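Local coordinates for glycoside hydrolase family protein (PDB 6Q2F) that probably hydrolyses terminal alpha-L-rhamnose units of glycosides as an alpha-L-rhamnosidase, and binds a sodium ion, at residues Lys73-Met78 with His119-Leu124; Tyr1024-Ala1029 with Asn1096-Arg1101; Val1054-Gln1059 with Pro1126-Gly1131; Ser1061-Asp1066 with Gln1087-Ile1092. One frame throughout, in Å; residues are numbered along the deposited sequence.

Contact 1: Lys73-Met78 with His119-Leu124; sequences KDLEWM and HEADRL
The guanidinium of Arg123 meets Glu76 at its edge, near its own plane, and has Leu124 CG over the rim of one face. The link to Glu76 is a long salt bridge, 4.0 Å from Arg123 NH2 to Glu76 OE1, with the carboxylate turned 89° to the guanidinium. A water accepts from Arg123 NH1 in the guanidinium plane and donates weakly to Glu76 OE1. Glu120, one helical turn back, takes the stronger grip side-on: Arg123 NH2 reaches Glu120 OE1 at 2.6 Å and Arg123 NE reaches Glu120 OE2 at 2.9 Å. The bend in the arginine chain at chi3 (78°) turns the group back along its own helix for this, and Arg72 gives Glu120 a second cation. The two helices, 68-81 and 108-124, are successive outer helices of a (beta/alpha)8 barrel, their axes 10.2 Å apart and 24° from parallel. Beneath the charged network the packing is apolar. Leu75 CD2 rests 3.7 Å from Glu120 CB and also touches Ala121, while Leu75 CB meets Leu124 CD1 at 3.7 Å. Inward, Leu75 continues onto Trp59 and Leu86 of the neighbouring barrel strands.

Contact 2: Tyr1024-Ala1029 with Asn1096-Arg1101; sequences YFSGIA and NTWVNR
Ser1026 OG sits where the contact is tightest, donating to Thr1097 O at 2.7 Å, on a lone pair in the carbonyl plane, and accepting from Arg1101 N at 3.0 Å. The hydroxyl is thus buried and used in both senses, while Ser1026 CB packs 3.6 Å from Trp1098 CE3. Beside it the amide of Asn1096 reads the backbone of the other segment: ND2 donates in its own plane to Phe1025 O at 2.7 Å, and OD1 accepts from Gly1027 N at 2.8 Å. A first torsion of 60°, with CG lodged between the backbone N and the carbonyl carbon, brings the amide across to both. The main-chain bond from Asn1096 N to Gly1027 O closes this end. An alanine at Asn1096 would probably leave Phe1025 O and Gly1027 N without these mates and the 1025-1027 loop less firmly held. The more exposed side, at Tyr1024, relies on packing and water instead. A water bridges Phe1025 O and the ND2 of Asn1100, a residue whose OD1 serves Arg1128, and Tyr1024 CB lies 3.9 Å above the centre of the Arg1101 guanidinium, itself salt-bridged to Asp1105. Thr1097 OG1 caps Val1099 N weakly. The Ser1026 and Asn1096 bonds join the start of helix 1099-1105 to the loop entering strand 1028-1037 in a galactose-binding-like beta-sandwich.

Contact 3: Val1054-Gln1059 with Pro1126-Gly1131; sequences VGDLAQ and PLRPSG
Asp1056 and Arg1128 meet through a salt bridge between side chains that cross at about a right angle. Arg1128 NH2 donates to Asp1056 OD1 at 3.2 Å and, weakly, to Asp1056 OD2 at 3.5 Å. The carboxylate lies at the edge of the guanidinium, near its plane; the two planes stand 82° apart, and the nitrogen comes to OD1 from above the carboxylate plane. The arginine chain leaves with CG anti to its carbonyl carbon, runs straight through chi2, and then bends at chi3 (54°), which carries the guanidinium across the aspartate. Asp1056 likewise has CG anti to its carbonyl carbon (chi1 -60°), which turns its carboxylate toward the arginine. A water fills the remaining corner, donating to Asp1056 OD2 at 2.6 Å and accepting from Arg1128 NE at 2.9 Å. The same Arg1128 NH2 has a stronger mate in Asp659 of helix 657-670, so one guanidinium holds acids from two parts of the chain.

Alongside, the backbones of Gly1055 and Gly1131 form an antiparallel hydrogen-bonded pair: Gly1055 N reaches Gly1131 O at 2.9 Å, and Gly1131 N reaches Gly1055 O at 3.0 Å. A side chain on Gly1055 would collide with Pro1129 O. Asp1056 and Leu1057 both face Ala1095, a classic beta bulge. The peptide between Gly1055 and Asp1056 is cis, and here the chain passes from strand 1047-1055 in one sheet of the beta-sandwich to strand 1057-1062 in the other.

Contact 4: Ser1061-Asp1066 with Gln1087-Ile1092; sequences SVNGVD and QNTLEI
Asn1088 OD1 is gripped twice, by Asn1063 ND2 at 3.0 Å along a nearly straight bond (174°) and by the backbone N of Arg1084. Asn1088 OD1 lies close to the plane of the Asn1063 amide, while ND2 approaches it tilted from the Asn1088 carbonyl plane, and the two amides are turned 39° from each other. The other end of the Asn1063 amide is used as well: its OD1 takes Thr1089 N at 2.9 Å, from above the carbonyl plane. With CG anti to its carbonyl carbon (chi1 -52°), the asparagine folds over the neighbouring strand, and ND2 also reaches Ala1082 O.

Asn1063 and Gly1064 are the two central residues of a type I' turn, the tight two-residue connection of a beta-hairpin between strands 1057-1062 and 1065-1070. Both have positive phi, a state asparagine and glycine commonly adopt. An alanine at Asn1063 would probably leave Thr1089 N without its side-chain acceptor and Asn1088 OD1 without one of its two donors, making the turn less firmly tied to strand 1086-1095.

Antiparallel pairing continues. Asn1063 N donates to Thr1089 O. Ser1061 and Glu1091 exchange two backbone bonds. The one from Ser1061 N to Glu1091 O, 2.8 Å long, is almost straight. Between them Val1062 and Leu1090 form a non-hydrogen-bonded pair on the buried face, touching CG2 to CD1 at 4.1 Å, where Leu1090 continues onto Trp992. On the face of Ser1061 and Glu1091, a water accepts from Gly1064 N at 2.8 Å and hydrogen-bonds with Thr1089 OG1 at 2.9 Å.

Overall arrangement
Contacts 2, 3 and 4 all belong to the C-terminal beta-sandwich, whereas contact 1 is the barrel contact. Contacts 2 and 3 are 8 Å apart centre to centre and touch directly, Asn1100 OD1 taking Arg1128 N at 2.8 Å; their segments alternate along the chain. Contact 4 is nested within the loops closed by both, about 20 Å from contact 3 between centres, and meets it through Gln1059 NE2 and Asp1066 OD1. Contact 1 stays about 10 Å from contact 2 between nearest atoms. The sodium ion is held by Asp503, Ser504, Glu583, Glu586 and Glu644, on or just after barrel strands 497-502, 579-582 and 642-649; none of the four contacts supplies a ligand.

Contact 1: Lys73-Met78 with His119-Leu124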
loop_
_atom_site.group_PDB
_atom_site.type_symbol
_atom_site.label_atom_id
_atom_site.label_comp_id
_atom_site.label_asym_id
_atom_site.label_seq_id
_atom_site.Cartn_x
_atom_site.Cartn_y
_atom_site.Cartn_z
ATOM N N LYS A 73 31.745 2.571 2.111
ATOM C CA LYS A 73 31.479 3.412 3.273
ATOM C C LYS A 73 30.000 3.389 3.651
ATOM O O LYS A 73 29.661 3.425 4.839
ATOM C CB LYS A 73 31.953 4.838 3.014
ATOM C CG LYS A 73 33.468 4.961 2.866
ATOM C CD LYS A 73 33.848 6.254 2.142
ATOM C CE LYS A 73 35.351 6.485 2.171
ATOM N NZ LYS A 73 35.708 7.758 1.447
ATOM N N ASP A 74 29.103 3.348 2.657
ATOM C CA ASP A 74 27.685 3.131 2.954
ATOM C C ASP A 74 27.479 1.848 3.742
ATOM O O ASP A 74 26.809 1.843 4.785
ATOM C CB ASP A 74 26.865 3.054 1.671
ATOM C CG ASP A 74 26.642 4.401 1.023
ATOM O OD1 ASP A 74 27.077 5.429 1.583
ATOM O OD2 ASP A 74 26.003 4.418 -0.051
ATOM N N LEU A 75 28.015 0.732 3.238
ATOM C CA LEU A 75 27.688 -0.544 3.862
ATOM C C LEU A 75 28.423 -0.712 5.186
ATOM O O LEU A 75 27.903 -1.360 6.100
ATOM C CB LEU A 75 27.986 -1.693 2.902
ATOM C CG LEU A 75 26.833 -2.076 1.960
ATOM C CD1 LEU A 75 26.403 -0.907 1.078
ATOM C CD2 LEU A 75 27.200 -3.289 1.113
ATOM N N GLU A 76 29.603 -0.107 5.324
ATOM C CA GLU A 76 30.265 -0.117 6.622
ATOM C C GLU A 76 29.502 0.736 7.632
ATOM O O GLU A 76 29.453 0.393 8.819
ATOM C CB GLU A 76 31.716 0.368 6.499
ATOM C CG GLU A 76 32.652 -0.620 5.778
ATOM C CD GLU A 76 34.000 -0.006 5.471
ATOM O OE1 GLU A 76 34.972 -0.773 5.316
ATOM O OE2 GLU A 76 34.083 1.232 5.393
ATOM N N TRP A 77 28.913 1.858 7.191
ATOM C CA TRP A 77 28.065 2.641 8.089
ATOM C C TRP A 77 26.874 1.818 8.579
ATOM O O TRP A 77 26.547 1.824 9.769
ATOM C CB TRP A 77 27.581 3.919 7.405
ATOM C CG TRP A 77 26.529 4.615 8.232
ATOM C CD1 TRP A 77 26.723 5.292 9.399
ATOM C CD2 TRP A 77 25.115 4.659 7.980
ATOM N NE1 TRP A 77 25.520 5.764 9.887
ATOM C CE2 TRP A 77 24.521 5.391 9.030
ATOM C CE3 TRP A 77 24.302 4.156 6.976
ATOM C CZ2 TRP A 77 23.146 5.634 9.091
ATOM C CZ3 TRP A 77 22.932 4.396 7.037
ATOM C CH2 TRP A 77 22.368 5.128 8.083
HETATM N N MSE A 78 26.241 1.078 7.677
HETATM C CA MSE A 78 25.065 0.270 7.990
HETATM C C MSE A 78 25.388 -0.782 9.025
HETATM O O MSE A 78 24.575 -1.064 9.905
HETATM C CB MSE A 78 24.516 -0.399 6.734
HETATM C CG MSE A 78 23.846 0.543 5.754
HETATM SE SE MSE A 78 23.326 -0.395 4.074
HETATM C CE MSE A 78 22.866 1.155 2.988
ATOM N N HIS A 119 29.414 -8.210 -3.193
ATOM C CA HIS A 119 30.469 -8.844 -2.411
ATOM C C HIS A 119 30.606 -8.192 -1.046
ATOM O O HIS A 119 30.927 -8.866 -0.061
ATOM C CB HIS A 119 31.796 -8.792 -3.169
ATOM C CG HIS A 119 31.961 -9.914 -4.149
ATOM N ND1 HIS A 119 32.237 -11.209 -3.759
ATOM C CD2 HIS A 119 31.853 -9.944 -5.501
ATOM C CE1 HIS A 119 32.307 -11.983 -4.828
ATOM N NE2 HIS A 119 32.097 -11.237 -5.899
ATOM N N GLU A 120 30.379 -6.880 -0.973
ATOM C CA GLU A 120 30.449 -6.197 0.312
ATOM C C GLU A 120 29.296 -6.614 1.204
ATOM O O GLU A 120 29.477 -6.776 2.416
ATOM C CB GLU A 120 30.444 -4.681 0.116
ATOM C CG GLU A 120 31.767 -4.120 -0.390
ATOM C CD GLU A 120 32.873 -4.228 0.641
ATOM O OE1 GLU A 120 32.901 -3.398 1.579
ATOM O OE2 GLU A 120 33.709 -5.148 0.514
ATOM N N ALA A 121 28.097 -6.772 0.636
ATOM C CA ALA A 121 26.977 -7.238 1.450
ATOM C C ALA A 121 27.237 -8.653 1.943
ATOM O O ALA A 121 27.004 -8.965 3.113
ATOM C CB ALA A 121 25.673 -7.174 0.655
ATOM N N ASP A 122 27.741 -9.522 1.060
ATOM C CA ASP A 122 28.132 -10.857 1.485
ATOM C C ASP A 122 29.173 -10.783 2.598
ATOM O O ASP A 122 29.018 -11.414 3.645
ATOM C CB ASP A 122 28.667 -11.636 0.287
ATOM C CG ASP A 122 29.129 -13.028 0.657
ATOM O OD1 ASP A 122 28.261 -13.885 0.959
ATOM O OD2 ASP A 122 30.353 -13.269 0.636
ATOM N N ARG A 123 30.239 -10.006 2.387
ATOM C CA ARG A 123 31.304 -9.906 3.383
ATOM C C ARG A 123 30.779 -9.353 4.708
ATOM O O ARG A 123 31.167 -9.821 5.785
ATOM C CB ARG A 123 32.421 -9.017 2.851
ATOM C CG ARG A 123 33.491 -8.688 3.870
ATOM C CD ARG A 123 34.632 -7.889 3.233
ATOM N NE ARG A 123 34.285 -6.479 3.058
ATOM C CZ ARG A 123 34.307 -5.580 4.038
ATOM N NH1 ARG A 123 34.666 -5.943 5.271
ATOM N NH2 ARG A 123 33.964 -4.316 3.792
ATOM N N LEU A 124 29.899 -8.360 4.649
ATOM C CA LEU A 124 29.408 -7.668 5.828
ATOM C C LEU A 124 28.149 -8.296 6.412
ATOM O O LEU A 124 27.637 -7.796 7.419
ATOM C CB LEU A 124 29.151 -6.198 5.488
ATOM C CG LEU A 124 30.439 -5.437 5.192
ATOM C CD1 LEU A 124 30.173 -4.001 4.740
ATOM C CD2 LEU A 124 31.314 -5.447 6.445
HETATM O O HOH W 1 34.394 -3.456 7.275
#

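Contact 2: Tyr1024-Ala1029 with Asn1096-Arg1101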
loop_
_atom_site.group_PDB
_atom_site.type_symbol
_atom_site.label_atom_id
_atom_site.label_comp_id
_atom_site.label_asym_id
_atom_site.label_seq_id
_atom_site.Cartn_x
_atom_site.Cartn_y
_atom_site.Cartn_z
ATOM N N TYR A 1024 23.634 28.133 14.124
ATOM C CA TYR A 1024 23.258 27.328 12.977
ATOM C C TYR A 1024 23.964 25.985 12.956
ATOM O O TYR A 1024 23.975 25.318 11.925
ATOM C CB TYR A 1024 23.540 28.103 11.695
ATOM C CG TYR A 1024 22.719 29.372 11.560
ATOM C CD1 TYR A 1024 21.335 29.314 11.471
ATOM C CD2 TYR A 1024 23.326 30.623 11.509
ATOM C CE1 TYR A 1024 20.571 30.464 11.336
ATOM C CE2 TYR A 1024 22.569 31.788 11.375
ATOM C CZ TYR A 1024 21.195 31.695 11.285
ATOM O OH TYR A 1024 20.429 32.833 11.152
ATOM N N PHE A 1025 24.538 25.563 14.075
ATOM C CA PHE A 1025 25.309 24.330 14.087
ATOM C C PHE A 1025 24.409 23.114 13.862
ATOM O O PHE A 1025 23.345 22.983 14.472
ATOM C CB PHE A 1025 26.065 24.183 15.404
ATOM C CG PHE A 1025 26.742 22.849 15.566
ATOM C CD1 PHE A 1025 27.923 22.567 14.890
ATOM C CD2 PHE A 1025 26.198 21.874 16.393
ATOM C CE1 PHE A 1025 28.553 21.348 15.051
ATOM C CE2 PHE A 1025 26.826 20.648 16.551
ATOM C CZ PHE A 1025 28.002 20.385 15.877
ATOM N N SER A 1026 24.848 22.236 12.958
ATOM C CA SER A 1026 24.279 20.908 12.756
ATOM C C SER A 1026 25.406 19.899 12.918
ATOM O O SER A 1026 26.441 20.012 12.252
ATOM C CB SER A 1026 23.635 20.770 11.366
ATOM O OG SER A 1026 22.424 21.511 11.277
ATOM N N GLY A 1027 25.220 18.929 13.791
ATOM C CA GLY A 1027 26.256 17.939 14.008
ATOM C C GLY A 1027 26.223 17.458 15.449
ATOM O O GLY A 1027 25.168 17.438 16.083
ATOM N N ILE A 1028 27.394 17.081 15.954
ATOM C CA ILE A 1028 27.524 16.560 17.313
ATOM C C ILE A 1028 28.243 17.599 18.159
ATOM O O ILE A 1028 29.404 17.933 17.896
ATOM C CB ILE A 1028 28.264 15.215 17.337
ATOM C CG1 ILE A 1028 27.555 14.191 16.433
ATOM C CG2 ILE A 1028 28.335 14.681 18.751
ATOM C CD1 ILE A 1028 28.236 12.835 16.411
ATOM N N ALA A 1029 27.551 18.122 19.166
ATOM C CA ALA A 1029 28.159 18.992 20.166
ATOM C C ALA A 1029 28.414 18.176 21.429
ATOM O O ALA A 1029 27.510 17.493 21.924
ATOM C CB ALA A 1029 27.261 20.188 20.471
ATOM N N ASN A 1096 21.985 16.942 16.510
ATOM C CA ASN A 1096 20.737 17.513 16.017
ATOM C C ASN A 1096 20.609 17.173 14.530
ATOM O O ASN A 1096 21.376 16.367 14.001
ATOM C CB ASN A 1096 20.689 19.018 16.271
ATOM C CG ASN A 1096 21.819 19.755 15.583
ATOM O OD1 ASN A 1096 22.807 19.142 15.167
ATOM N ND2 ASN A 1096 21.690 21.079 15.473
ATOM N N THR A 1097 19.634 17.789 13.861
ATOM C CA THR A 1097 19.421 17.590 12.432
ATOM C C THR A 1097 20.225 18.611 11.620
ATOM O O THR A 1097 20.789 19.570 12.150
ATOM C CB THR A 1097 17.944 17.724 12.067
ATOM O OG1 THR A 1097 17.517 19.071 12.316
ATOM C CG2 THR A 1097 17.070 16.733 12.861
ATOM N N TRP A 1098 20.254 18.395 10.301
ATOM C CA TRP A 1098 20.888 19.337 9.381
ATOM C C TRP A 1098 20.103 20.620 9.186
ATOM O O TRP A 1098 20.598 21.506 8.480
ATOM C CB TRP A 1098 21.076 18.703 8.002
ATOM C CG TRP A 1098 22.315 17.914 7.873
ATOM C CD1 TRP A 1098 22.418 16.542 7.747
ATOM C CD2 TRP A 1098 23.652 18.424 7.865
ATOM N NE1 TRP A 1098 23.748 16.184 7.649
ATOM C CE2 TRP A 1098 24.522 17.319 7.711
ATOM C CE3 TRP A 1098 24.201 19.713 7.950
ATOM C CZ2 TRP A 1098 25.917 17.465 7.662
ATOM C CZ3 TRP A 1098 25.588 19.855 7.891
ATOM C CH2 TRP A 1098 26.428 18.738 7.751
ATOM N N VAL A 1099 18.910 20.739 9.772
ATOM C CA VAL A 1099 18.002 21.827 9.408
ATOM C C VAL A 1099 18.658 23.186 9.642
ATOM O O VAL A 1099 18.592 24.087 8.793
ATOM C CB VAL A 1099 16.681 21.694 10.190
ATOM C CG1 VAL A 1099 15.825 22.947 10.048
ATOM C CG2 VAL A 1099 15.919 20.466 9.724
ATOM N N ASN A 1100 19.295 23.356 10.802
ATOM C CA ASN A 1100 19.749 24.678 11.210
ATOM C C ASN A 1100 20.933 25.135 10.367
ATOM O O ASN A 1100 21.013 26.305 9.989
ATOM C CB ASN A 1100 20.108 24.673 12.702
ATOM C CG ASN A 1100 18.881 24.626 13.615
ATOM O OD1 ASN A 1100 17.740 24.619 13.148
ATOM N ND2 ASN A 1100 19.118 24.597 14.928
ATOM N N ARG A 1101 21.872 24.231 10.071
ATOM C CA ARG A 1101 22.997 24.586 9.204
ATOM C C ARG A 1101 22.542 24.840 7.773
ATOM O O ARG A 1101 23.186 25.605 7.047
ATOM C CB ARG A 1101 24.052 23.478 9.223
ATOM C CG ARG A 1101 25.358 23.866 8.550
ATOM C CD ARG A 1101 25.969 25.100 9.256
ATOM N NE ARG A 1101 25.752 26.339 8.520
ATOM C CZ ARG A 1101 26.287 27.514 8.848
ATOM N NH1 ARG A 1101 27.077 27.615 9.902
ATOM N NH2 ARG A 1101 26.039 28.589 8.113
HETATM O O HOH W 2 21.996 24.724 15.816
#

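Contact 3: Val1054-Gln1059 with Pro1126-Gly1131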
loop_
_atom_site.group_PDB
_atom_site.type_symbol
_atom_site.label_atom_id
_atom_site.label_comp_id
_atom_site.label_asym_id
_atom_site.label_seq_id
_atom_site.Cartn_x
_atom_site.Cartn_y
_atom_site.Cartn_z
ATOM N N VAL A 1054 16.243 18.120 25.035
ATOM C CA VAL A 1054 17.413 17.773 24.260
ATOM C C VAL A 1054 17.087 17.867 22.786
ATOM O O VAL A 1054 16.123 17.331 22.353
ATOM C CB VAL A 1054 17.863 16.338 24.531
ATOM C CG1 VAL A 1054 19.022 15.953 23.643
ATOM C CG2 VAL A 1054 18.234 16.122 25.964
ATOM N N GLY A 1055 17.919 18.553 22.032
ATOM C CA GLY A 1055 17.734 18.690 20.611
ATOM C C GLY A 1055 18.893 18.077 19.869
ATOM O O GLY A 1055 19.881 18.705 19.716
ATOM N N ASP A 1056 18.803 16.837 19.431
ATOM C CA ASP A 1056 17.637 16.005 19.535
ATOM C C ASP A 1056 17.850 14.661 20.216
ATOM O O ASP A 1056 16.899 14.020 20.560
ATOM C CB ASP A 1056 17.114 15.727 18.146
ATOM C CG ASP A 1056 16.750 16.939 17.413
ATOM O OD1 ASP A 1056 15.866 17.643 17.809
ATOM O OD2 ASP A 1056 17.324 17.166 16.389
ATOM N N LEU A 1057 19.092 14.245 20.384
ATOM C CA LEU A 1057 19.424 13.006 21.034
ATOM C C LEU A 1057 20.744 13.187 21.681
ATOM O O LEU A 1057 21.490 14.012 21.282
ATOM C CB LEU A 1057 19.463 11.817 20.081
ATOM C CG LEU A 1057 20.303 11.803 18.813
ATOM C CD1 LEU A 1057 20.575 10.397 18.333
ATOM C CD2 LEU A 1057 19.670 12.611 17.721
ATOM N N ALA A 1058 21.027 12.401 22.694
ATOM C CA ALA A 1058 22.259 12.517 23.400
ATOM C C ALA A 1058 22.850 11.249 23.928
ATOM O O ALA A 1058 22.224 10.496 24.599
ATOM C CB ALA A 1058 22.086 13.482 24.539
ATOM N N GLN A 1059 24.108 11.054 23.630
ATOM C CA GLN A 1059 24.837 9.897 24.135
ATOM C C GLN A 1059 25.637 10.350 25.354
ATOM O O GLN A 1059 26.336 11.361 25.289
ATOM C CB GLN A 1059 25.738 9.306 23.029
ATOM C CG GLN A 1059 26.618 8.116 23.423
ATOM C CD GLN A 1059 27.857 8.541 24.217
ATOM O OE1 GLN A 1059 28.593 9.445 23.814
ATOM N NE2 GLN A 1059 28.078 7.894 25.355
ATOM N N PRO A 1126 12.172 28.962 10.598
ATOM C CA PRO A 1126 12.431 28.900 12.038
ATOM C C PRO A 1126 13.393 27.762 12.353
ATOM O O PRO A 1126 13.285 26.663 11.799
ATOM C CB PRO A 1126 11.040 28.645 12.626
ATOM C CG PRO A 1126 10.318 27.919 11.534
ATOM C CD PRO A 1126 10.815 28.516 10.246
ATOM N N LEU A 1127 14.355 28.039 13.233
ATOM C CA LEU A 1127 15.313 27.012 13.623
ATOM C C LEU A 1127 14.664 25.963 14.525
ATOM O O LEU A 1127 13.639 26.201 15.161
ATOM C CB LEU A 1127 16.506 27.630 14.345
ATOM C CG LEU A 1127 17.337 28.627 13.551
ATOM C CD1 LEU A 1127 18.489 29.141 14.422
ATOM C CD2 LEU A 1127 17.854 27.977 12.289
ATOM N N ARG A 1128 15.281 24.763 14.559
ATOM C CA ARG A 1128 14.836 23.766 15.524
ATOM C C ARG A 1128 15.607 23.933 16.832
ATOM O O ARG A 1128 16.785 24.295 16.813
ATOM C CB ARG A 1128 15.048 22.349 14.981
ATOM C CG ARG A 1128 14.084 21.955 13.857
ATOM C CD ARG A 1128 14.456 20.636 13.207
ATOM N NE ARG A 1128 14.595 19.563 14.186
ATOM C CZ ARG A 1128 13.826 18.475 14.248
ATOM N NH1 ARG A 1128 12.836 18.287 13.375
ATOM N NH2 ARG A 1128 14.062 17.565 15.187
ATOM N N PRO A 1129 14.994 23.690 17.986
ATOM C CA PRO A 1129 15.761 23.745 19.236
ATOM C C PRO A 1129 16.959 22.808 19.136
ATOM O O PRO A 1129 16.850 21.694 18.620
ATOM C CB PRO A 1129 14.754 23.282 20.296
ATOM C CG PRO A 1129 13.399 23.459 19.648
ATOM C CD PRO A 1129 13.634 23.164 18.198
ATOM N N SER A 1130 18.113 23.284 19.605
ATOM C CA SER A 1130 19.372 22.592 19.379
ATOM C C SER A 1130 20.177 22.473 20.671
ATOM O O SER A 1130 20.198 23.397 21.495
ATOM C CB SER A 1130 20.198 23.336 18.321
ATOM O OG SER A 1130 21.351 22.591 17.995
ATOM N N GLY A 1131 20.851 21.334 20.832
ATOM C CA GLY A 1131 21.802 21.122 21.908
ATOM C C GLY A 1131 21.180 20.575 23.175
ATOM O O GLY A 1131 20.056 20.051 23.203
HETATM O O HOH W 3 17.356 19.377 15.053
#

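Contact 4: Ser1061-Asp1066 with Gln1087-Ile1092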
loop_
_atom_site.group_PDB
_atom_site.type_symbol
_atom_site.label_atom_id
_atom_site.label_comp_id
_atom_site.label_asym_id
_atom_site.label_seq_id
_atom_site.Cartn_x
_atom_site.Cartn_y
_atom_site.Cartn_z
ATOM N N SER A 1061 28.291 9.619 28.587
ATOM C CA SER A 1061 29.388 8.875 29.185
ATOM C C SER A 1061 29.665 9.425 30.577
ATOM O O SER A 1061 29.849 10.635 30.746
ATOM C CB SER A 1061 30.652 8.955 28.320
ATOM O OG SER A 1061 30.440 8.276 27.088
ATOM N N VAL A 1062 29.693 8.536 31.566
ATOM C CA VAL A 1062 29.967 8.889 32.956
ATOM C C VAL A 1062 31.260 8.190 33.355
ATOM O O VAL A 1062 31.348 6.960 33.281
ATOM C CB VAL A 1062 28.803 8.493 33.875
ATOM C CG1 VAL A 1062 29.159 8.740 35.348
ATOM C CG2 VAL A 1062 27.549 9.256 33.482
ATOM N N ASN A 1063 32.257 8.966 33.766
ATOM C CA ASN A 1063 33.611 8.455 34.003
ATOM C C ASN A 1063 34.066 7.568 32.845
ATOM O O ASN A 1063 34.532 6.444 33.042
ATOM C CB ASN A 1063 33.702 7.695 35.326
ATOM C CG ASN A 1063 33.167 8.486 36.492
ATOM O OD1 ASN A 1063 33.574 9.628 36.717
ATOM N ND2 ASN A 1063 32.216 7.897 37.227
ATOM N N GLY A 1064 33.882 8.073 31.625
ATOM C CA GLY A 1064 34.291 7.362 30.430
ATOM C C GLY A 1064 33.420 6.188 30.032
ATOM O O GLY A 1064 33.699 5.552 29.011
ATOM N N VAL A 1065 32.386 5.868 30.802
ATOM C CA VAL A 1065 31.541 4.714 30.539
ATOM C C VAL A 1065 30.283 5.184 29.829
ATOM O O VAL A 1065 29.565 6.058 30.330
ATOM C CB VAL A 1065 31.182 3.965 31.835
ATOM C CG1 VAL A 1065 30.259 2.813 31.516
ATOM C CG2 VAL A 1065 32.436 3.452 32.519
ATOM N N ASP A 1066 30.000 4.577 28.681
ATOM C CA ASP A 1066 28.783 4.858 27.925
ATOM C C ASP A 1066 27.588 4.277 28.662
ATOM O O ASP A 1066 27.439 3.052 28.745
ATOM C CB ASP A 1066 28.898 4.254 26.532
ATOM C CG ASP A 1066 27.649 4.465 25.687
ATOM O OD1 ASP A 1066 26.752 5.216 26.096
ATOM O OD2 ASP A 1066 27.585 3.896 24.587
ATOM N N GLN A 1087 33.961 13.078 42.917
ATOM C CA GLN A 1087 33.859 13.741 41.629
ATOM C C GLN A 1087 33.747 12.727 40.500
ATOM O O GLN A 1087 34.471 11.725 40.469
ATOM C CB GLN A 1087 35.069 14.643 41.394
ATOM C CG GLN A 1087 34.773 15.864 40.515
ATOM C CD GLN A 1087 34.122 17.002 41.295
ATOM O OE1 GLN A 1087 33.407 16.780 42.269
ATOM N NE2 GLN A 1087 34.397 18.234 40.878
ATOM N N ASN A 1088 32.832 13.002 39.572
ATOM C CA ASN A 1088 32.572 12.179 38.399
ATOM C C ASN A 1088 32.686 13.045 37.153
ATOM O O ASN A 1088 32.287 14.213 37.165
ATOM C CB ASN A 1088 31.171 11.563 38.443
ATOM C CG ASN A 1088 30.981 10.589 39.601
ATOM O OD1 ASN A 1088 30.816 9.385 39.395
ATOM N ND2 ASN A 1088 31.001 11.112 40.828
ATOM N N THR A 1089 33.207 12.472 36.069
ATOM C CA THR A 1089 33.248 13.180 34.804
ATOM C C THR A 1089 31.982 12.848 34.028
ATOM O O THR A 1089 31.446 11.740 34.128
ATOM C CB THR A 1089 34.503 12.828 33.999
ATOM O OG1 THR A 1089 34.444 11.474 33.571
ATOM C CG2 THR A 1089 35.774 13.011 34.879
ATOM N N LEU A 1090 31.496 13.832 33.283
ATOM C CA LEU A 1090 30.263 13.728 32.516
ATOM C C LEU A 1090 30.548 14.279 31.129
ATOM O O LEU A 1090 31.046 15.402 30.999
ATOM C CB LEU A 1090 29.126 14.513 33.184
ATOM C CG LEU A 1090 27.766 14.550 32.478
ATOM C CD1 LEU A 1090 27.180 13.143 32.327
ATOM C CD2 LEU A 1090 26.793 15.410 33.297
ATOM N N GLU A 1091 30.253 13.486 30.103
ATOM C CA GLU A 1091 30.365 13.921 28.715
ATOM C C GLU A 1091 29.092 13.519 27.997
ATOM O O GLU A 1091 28.659 12.369 28.100
ATOM C CB GLU A 1091 31.567 13.296 27.994
ATOM C CG GLU A 1091 32.847 13.216 28.796
ATOM C CD GLU A 1091 33.977 12.640 27.965
ATOM O OE1 GLU A 1091 34.107 13.046 26.782
ATOM O OE2 GLU A 1091 34.706 11.766 28.486
ATOM N N ILE A 1092 28.491 14.469 27.289
ATOM C CA ILE A 1092 27.191 14.285 26.668
ATOM C C ILE A 1092 27.319 14.726 25.221
ATOM O O ILE A 1092 27.527 15.914 24.948
ATOM C CB ILE A 1092 26.093 15.076 27.381
ATOM C CG1 ILE A 1092 26.045 14.675 28.861
ATOM C CG2 ILE A 1092 24.764 14.865 26.670
ATOM C CD1 ILE A 1092 24.920 15.310 29.644
HETATM O O HOH W 4 29.760 11.105 25.477
HETATM O O HOH W 5 32.943 10.623 31.185
#